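PDB 1XSZ: guanine nucleotide exchange protein from Legionella pneumophila, which probably acts as a guanine nucleotide exchange factor for ADP-ribosylation factor, with a Sec7 domain whose active site lies beneath a capping domain. Local coordinates for residues His4-Ile7 with Glu8-Gln11; Ile44-Phe47 with Phe48-Arg52. All blocks are in the same frame, centred on the assembly; numbering follows the deposited sequence.

In the fold
From the N terminus the chain enters the short helix 5-9, where contact 1 joins H4-I7 to E8-Q11 and runs through the A10 junction into the first residue of helix 11-20. Contact 2 lies further on, where I44-F47 meets F48-R52 over the last turns of helix 40-50. Both are local contacts between adjoining segments, so neither closes a long loop; they follow in series, neither enclosing nor crossing the other. The centres of contact 1 and contact 2 are about 12 Å apart. I7 CG2 comes within 3.5 Å of F47 CD1, and Q11 also touches F47. Side chains projecting from the two contacts, chiefly I7 and F47, tie helices 5-9 and 40-50 to each other and to helix 22-35.

Contact 1: residues His4-Ile7 with Glu8-Gln11; sequences HPEI and EKAQ
K9 lies alongside E6 one turn later in the helix, the two side chains pointing the same way. Traced outward, K9 CB lies near the carbonyl oxygens of P5 and E6, and CG passes 3.0 Å from P5 O. With chi1 at -70°, CG sits beside the backbone N, which directs the chain past that carbonyl. The lysine is then fully extended: CD meets E6 OE2 at 3.6 Å, and NZ ends 3.7 Å from E6 OE1 in a long salt bridge. E6 reaches it by bending at chi2, which brings its carboxylate back alongside the lysine. The length of the ion pair and the exposure of K9 suggest a modest electrostatic contribution.

The turn itself is held by backbone bonds. E8 N donates to H4 O over 2.9 Å, and K9 N bonds to P5 O in the same i to i+4 pattern. H4 O also accepts from I7 N, so two amides grip one carbonyl. At A10 this pattern gives way to a weak i to i+3 bond from A10 N to I7 O, as helix 5-9 ends. Q11 turns its amide back so that NE2 donates to E8 O at 2.8 Å. E8 O also accepts from Q11 N, and the two donors come from opposite faces of its plane.

I7 faces inward, touching I29 and I32 of helix 22-35. At the start of the helix, the H4 ring presents ND1 at its edge to E6 N, 3.0 Å away and only 4° from the ring plane: a side-chain N-cap on the first short helix of the Sec7 domain.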
ATOM      1  N   HIS A   4      25.451  -3.980  12.330  1.00 26.30           N
ATOM      2  CA  HIS A   4      26.812  -3.518  12.569  1.00 27.19           C
ATOM      3  C   HIS A   4      26.923  -3.211  14.060  1.00 27.57           C
ATOM      4  O   HIS A   4      25.953  -2.780  14.686  1.00 27.92           O
ATOM      5  CB  HIS A   4      27.084  -2.260  11.741  1.00 28.50           C
ATOM      6  CG  HIS A   4      28.495  -1.769  11.827  1.00 30.38           C
ATOM      7  ND1 HIS A   4      29.019  -1.199  12.968  1.00 31.17           N
ATOM      8  CD2 HIS A   4      29.493  -1.759  10.910  1.00 31.41           C
ATOM      9  CE1 HIS A   4      30.277  -0.858  12.750  1.00 31.87           C
ATOM     10  NE2 HIS A   4      30.589  -1.187  11.508  1.00 31.25           N
ATOM     11  N   PRO A   5      28.104  -3.445  14.655  1.00 27.93           N
ATOM     12  CA  PRO A   5      28.307  -3.184  16.083  1.00 27.93           C
ATOM     13  C   PRO A   5      27.842  -1.807  16.552  1.00 27.24           C
ATOM     14  O   PRO A   5      27.241  -1.682  17.618  1.00 26.80           O
ATOM     15  CB  PRO A   5      29.811  -3.370  16.247  1.00 28.01           C
ATOM     16  CG  PRO A   5      30.100  -4.469  15.277  1.00 29.43           C
ATOM     17  CD  PRO A   5      29.315  -4.036  14.057  1.00 27.89           C
ATOM     18  N   GLU A   6      28.117  -0.779  15.756  1.00 27.29           N
ATOM     19  CA  GLU A   6      27.729   0.579  16.117  1.00 27.46           C
ATOM     20  C   GLU A   6      26.217   0.766  16.113  1.00 26.54           C
ATOM     21  O   GLU A   6      25.693   1.608  16.838  1.00 26.65           O
ATOM     22  CB  GLU A   6      28.391   1.585  15.175  1.00 28.17           C
ATOM     23  CG  GLU A   6      29.909   1.614  15.302  1.00 31.15           C
ATOM     24  CD  GLU A   6      30.378   2.062  16.678  1.00 32.92           C
ATOM     25  OE1 GLU A   6      31.584   1.909  16.973  1.00 35.07           O
ATOM     26  OE2 GLU A   6      29.551   2.575  17.461  1.00 33.08           O
ATOM     27  N   ILE A   7      25.518  -0.019  15.298  1.00 25.43           N
ATOM     28  CA  ILE A   7      24.064   0.062  15.242  1.00 25.41           C
ATOM     29  C   ILE A   7      23.504  -0.687  16.449  1.00 25.62           C
ATOM     30  O   ILE A   7      22.599  -0.204  17.130  1.00 25.19           O
ATOM     31  CB  ILE A   7      23.510  -0.567  13.939  1.00 24.31           C
ATOM     32  CG1 ILE A   7      23.898   0.297  12.735  1.00 24.82           C
ATOM     33  CG2 ILE A   7      21.995  -0.703  14.023  1.00 23.41           C
ATOM     34  CD1 ILE A   7      23.238   1.666  12.704  1.00 24.39           C
ATOM     35  N   GLU A   8      24.060  -1.864  16.716  1.00 26.07           N
ATOM     36  CA  GLU A   8      23.623  -2.674  17.845  1.00 27.75           C
ATOM     37  C   GLU A   8      23.789  -1.875  19.139  1.00 28.03           C
ATOM     38  O   GLU A   8      22.930  -1.919  20.019  1.00 27.82           O
ATOM     39  CB  GLU A   8      24.442  -3.964  17.920  1.00 29.76           C
ATOM     40  CG  GLU A   8      23.865  -5.020  18.857  1.00 32.83           C
ATOM     41  CD  GLU A   8      22.643  -5.716  18.282  1.00 34.68           C
ATOM     42  OE1 GLU A   8      22.012  -6.509  19.012  1.00 36.22           O
ATOM     43  OE2 GLU A   8      22.316  -5.478  17.099  1.00 36.72           O
ATOM     44  N   LYS A   9      24.895  -1.141  19.245  1.00 29.60           N
ATOM     45  CA  LYS A   9      25.167  -0.329  20.429  1.00 30.66           C
ATOM     46  C   LYS A   9      24.066   0.690  20.691  1.00 30.27           C
ATOM     47  O   LYS A   9      23.696   0.935  21.841  1.00 30.71           O
ATOM     48  CB  LYS A   9      26.497   0.421  20.277  1.00 32.30           C
ATOM     49  CG  LYS A   9      27.728  -0.457  20.336  1.00 35.09           C
ATOM     50  CD  LYS A   9      29.017   0.347  20.228  1.00 36.96           C
ATOM     51  CE  LYS A   9      30.235  -0.566  20.306  1.00 38.02           C
ATOM     52  NZ  LYS A   9      31.520   0.182  20.208  1.00 37.79           N
ATOM     53  N   ALA A  10      23.548   1.282  19.619  1.00 28.85           N
ATOM     54  CA  ALA A  10      22.507   2.299  19.725  1.00 27.22           C
ATOM     55  C   ALA A  10      21.107   1.790  19.405  1.00 25.66           C
ATOM     56  O   ALA A  10      20.216   2.584  19.093  1.00 26.41           O
ATOM     57  CB  ALA A  10      22.847   3.468  18.807  1.00 27.27           C
ATOM     58  N   GLN A  11      20.898   0.481  19.498  1.00 24.67           N
ATOM     59  CA  GLN A  11      19.592  -0.084  19.177  1.00 25.06           C
ATOM     60  C   GLN A  11      18.417   0.511  19.950  1.00 24.97           C
ATOM     61  O   GLN A  11      17.359   0.748  19.373  1.00 25.32           O
ATOM     62  CB  GLN A  11      19.604  -1.607  19.346  1.00 24.71           C
ATOM     63  CG  GLN A  11      19.999  -2.104  20.726  1.00 25.41           C
ATOM     64  CD  GLN A  11      20.095  -3.615  20.774  1.00 26.47           C
ATOM     65  OE1 GLN A  11      19.085  -4.317  20.750  1.00 26.67           O
ATOM     66  NE2 GLN A  11      21.319  -4.126  20.824  1.00 27.13           N
TER

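Contact 2: residues Ile44-Phe47 with Phe48-Arg52; sequences IAEF and FHQQR
F47 and Q51 meet one turn apart, with Q51 CG placed over one face of the phenylalanine ring. The CG lies 3.6 Å from the F47 ring centroid and 15° off the normal, good geometry for a CH-pi contact. F47 swings out with CG anti to its backbone nitrogen, while Q51 CG sits beside its own and the chain bends at chi2; the two side chains cross with the glutamine CG over the ring.

I44 and F48 form a second apolar pair, side by side. I44 CG2 approaches the far end of the F48 ring, 3.6 Å from CZ, in a CH-pi contact displaced further from the normal at 27°. The I44 carbonyl oxygen overlies a face of the same ring near CG while accepting F48 N over 3.0 Å. This compact region is the buried flank of helix 40-50 in the all-helical Sec7 fold: F47 packs on I14 and I15 of helix 11-20, and F48 on I26 of helix 22-35 and F78 of helix 69-80. H49, though partly exposed, is also firmly held, its ring stacked on F78 and its ND1 hydrogen-bonded to Q81 OE1.

Packing relaxes toward Q50 and R52. Partly exposed Q50 donates from NE2 to OE2 of the buried E46 over 3.2 Å; the acceptor lies nearly in the amide plane, although the carboxylate itself is turned 34° from that plane. On the exposed side R52 points its guanidinium edge back at the helix end, where NH1 donates to H49 O at 2.9 Å.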
ATOM      1  N   ILE A  44      19.566  -0.622   7.258  1.00 17.41           N
ATOM      2  CA  ILE A  44      18.193  -0.346   7.660  1.00 16.42           C
ATOM      3  C   ILE A  44      17.386  -1.643   7.539  1.00 16.11           C
ATOM      4  O   ILE A  44      16.647  -2.015   8.449  1.00 15.70           O
ATOM      5  CB  ILE A  44      17.558   0.741   6.767  1.00 15.48           C
ATOM      6  CG1 ILE A  44      18.268   2.080   6.997  1.00 16.39           C
ATOM      7  CG2 ILE A  44      16.064   0.855   7.060  1.00 16.78           C
ATOM      8  CD1 ILE A  44      17.873   3.156   6.004  1.00 16.89           C
ATOM      9  N   ALA A  45      17.549  -2.338   6.418  1.00 15.22           N
ATOM     10  CA  ALA A  45      16.836  -3.592   6.196  1.00 15.39           C
ATOM     11  C   ALA A  45      17.181  -4.620   7.269  1.00 15.39           C
ATOM     12  O   ALA A  45      16.300  -5.304   7.786  1.00 16.41           O
ATOM     13  CB  ALA A  45      17.163  -4.144   4.812  1.00 16.40           C
ATOM     14  N   GLU A  46      18.461  -4.726   7.608  1.00 16.92           N
ATOM     15  CA  GLU A  46      18.882  -5.680   8.625  1.00 16.35           C
ATOM     16  C   GLU A  46      18.302  -5.326   9.990  1.00 16.78           C
ATOM     17  O   GLU A  46      17.950  -6.213  10.763  1.00 17.13           O
ATOM     18  CB  GLU A  46      20.412  -5.733   8.700  1.00 19.22           C
ATOM     19  CG  GLU A  46      20.966  -6.772   9.671  1.00 23.63           C
ATOM     20  CD  GLU A  46      20.574  -8.192   9.305  1.00 26.01           C
ATOM     21  OE1 GLU A  46      20.719  -8.568   8.121  1.00 28.55           O
ATOM     22  OE2 GLU A  46      20.135  -8.941  10.204  1.00 28.89           O
ATOM     23  N   PHE A  47      18.194  -4.031  10.281  1.00 16.35           N
ATOM     24  CA  PHE A  47      17.643  -3.593  11.559  1.00 15.76           C
ATOM     25  C   PHE A  47      16.170  -3.997  11.656  1.00 16.64           C
ATOM     26  O   PHE A  47      15.707  -4.429  12.706  1.00 17.66           O
ATOM     27  CB  PHE A  47      17.773  -2.072  11.711  1.00 16.08           C
ATOM     28  CG  PHE A  47      17.617  -1.590  13.129  1.00 18.14           C
ATOM     29  CD1 PHE A  47      18.656  -1.741  14.046  1.00 18.37           C
ATOM     30  CD2 PHE A  47      16.427  -1.011  13.557  1.00 19.16           C
ATOM     31  CE1 PHE A  47      18.509  -1.321  15.369  1.00 19.82           C
ATOM     32  CE2 PHE A  47      16.272  -0.589  14.880  1.00 19.69           C
ATOM     33  CZ  PHE A  47      17.316  -0.745  15.786  1.00 21.00           C
ATOM     34  N   PHE A  48      15.439  -3.852  10.555  1.00 16.88           N
ATOM     35  CA  PHE A  48      14.025  -4.226  10.525  1.00 16.44           C
ATOM     36  C   PHE A  48      13.874  -5.712  10.862  1.00 17.07           C
ATOM     37  O   PHE A  48      12.981  -6.100  11.615  1.00 17.04           O
ATOM     38  CB  PHE A  48      13.431  -3.965   9.138  1.00 16.39           C
ATOM     39  CG  PHE A  48      13.205  -2.509   8.817  1.00 15.74           C
ATOM     40  CD1 PHE A  48      12.989  -2.117   7.501  1.00 15.22           C
ATOM     41  CD2 PHE A  48      13.164  -1.539   9.818  1.00 15.99           C
ATOM     42  CE1 PHE A  48      12.734  -0.788   7.178  1.00 15.62           C
ATOM     43  CE2 PHE A  48      12.908  -0.203   9.504  1.00 16.14           C
ATOM     44  CZ  PHE A  48      12.692   0.171   8.183  1.00 15.14           C
ATOM     45  N   HIS A  49      14.737  -6.544  10.286  1.00 16.78           N
ATOM     46  CA  HIS A  49      14.692  -7.979  10.552  1.00 17.45           C
ATOM     47  C   HIS A  49      15.101  -8.285  11.992  1.00 18.63           C
ATOM     48  O   HIS A  49      14.404  -9.002  12.710  1.00 20.13           O
ATOM     49  CB  HIS A  49      15.625  -8.730   9.595  1.00 17.25           C
ATOM     50  CG  HIS A  49      15.026  -9.003   8.251  1.00 17.38           C
ATOM     51  ND1 HIS A  49      15.665  -8.686   7.072  1.00 19.04           N
ATOM     52  CD2 HIS A  49      13.866  -9.606   7.900  1.00 15.58           C
ATOM     53  CE1 HIS A  49      14.926  -9.085   6.052  1.00 15.63           C
ATOM     54  NE2 HIS A  49      13.829  -9.647   6.527  1.00 20.71           N
ATOM     55  N   GLN A  50      16.236  -7.734  12.408  1.00 17.86           N
ATOM     56  CA  GLN A  50      16.758  -7.962  13.752  1.00 19.10           C
ATOM     57  C   GLN A  50      15.855  -7.503  14.886  1.00 19.13           C
ATOM     58  O   GLN A  50      15.721  -8.192  15.896  1.00 19.08           O
ATOM     59  CB  GLN A  50      18.115  -7.274  13.914  1.00 20.95           C
ATOM     60  CG  GLN A  50      19.282  -7.976  13.246  1.00 22.49           C
ATOM     61  CD  GLN A  50      19.586  -9.319  13.878  1.00 25.21           C
ATOM     62  OE1 GLN A  50      19.485  -9.479  15.094  1.00 27.25           O
ATOM     63  NE2 GLN A  50      19.975 -10.287  13.058  1.00 27.22           N
ATOM     64  N   GLN A  51      15.233  -6.341  14.720  1.00 18.87           N
ATOM     65  CA  GLN A  51      14.394  -5.778  15.771  1.00 19.52           C
ATOM     66  C   GLN A  51      12.896  -5.871  15.506  1.00 19.30           C
ATOM     67  O   GLN A  51      12.118  -5.081  16.038  1.00 20.60           O
ATOM     68  CB  GLN A  51      14.784  -4.314  15.991  1.00 19.76           C
ATOM     69  CG  GLN A  51      16.276  -4.102  16.232  1.00 20.52           C
ATOM     70  CD  GLN A  51      16.741  -4.647  17.569  1.00 22.50           C
ATOM     71  OE1 GLN A  51      17.941  -4.793  17.810  1.00 24.27           O
ATOM     72  NE2 GLN A  51      15.794  -4.941  18.448  1.00 19.70           N
ATOM     73  N   ARG A  52      12.490  -6.850  14.708  1.00 20.45           N
ATOM     74  CA  ARG A  52      11.078  -7.008  14.370  1.00 22.15           C
ATOM     75  C   ARG A  52      10.136  -7.103  15.572  1.00 23.30           C
ATOM     76  O   ARG A  52       8.977  -6.703  15.482  1.00 24.66           O
ATOM     77  CB  ARG A  52      10.890  -8.229  13.466  1.00 24.74           C
ATOM     78  CG  ARG A  52      11.306  -9.538  14.094  1.00 27.31           C
ATOM     79  CD  ARG A  52      11.137 -10.685  13.110  1.00 30.60           C
ATOM     80  NE  ARG A  52      11.443 -11.975  13.722  1.00 34.04           N
ATOM     81  CZ  ARG A  52      12.641 -12.325  14.178  1.00 35.21           C
ATOM     82  NH1 ARG A  52      13.664 -11.482  14.094  1.00 36.30           N
ATOM     83  NH2 ARG A  52      12.815 -13.519  14.730  1.00 37.06           N
TER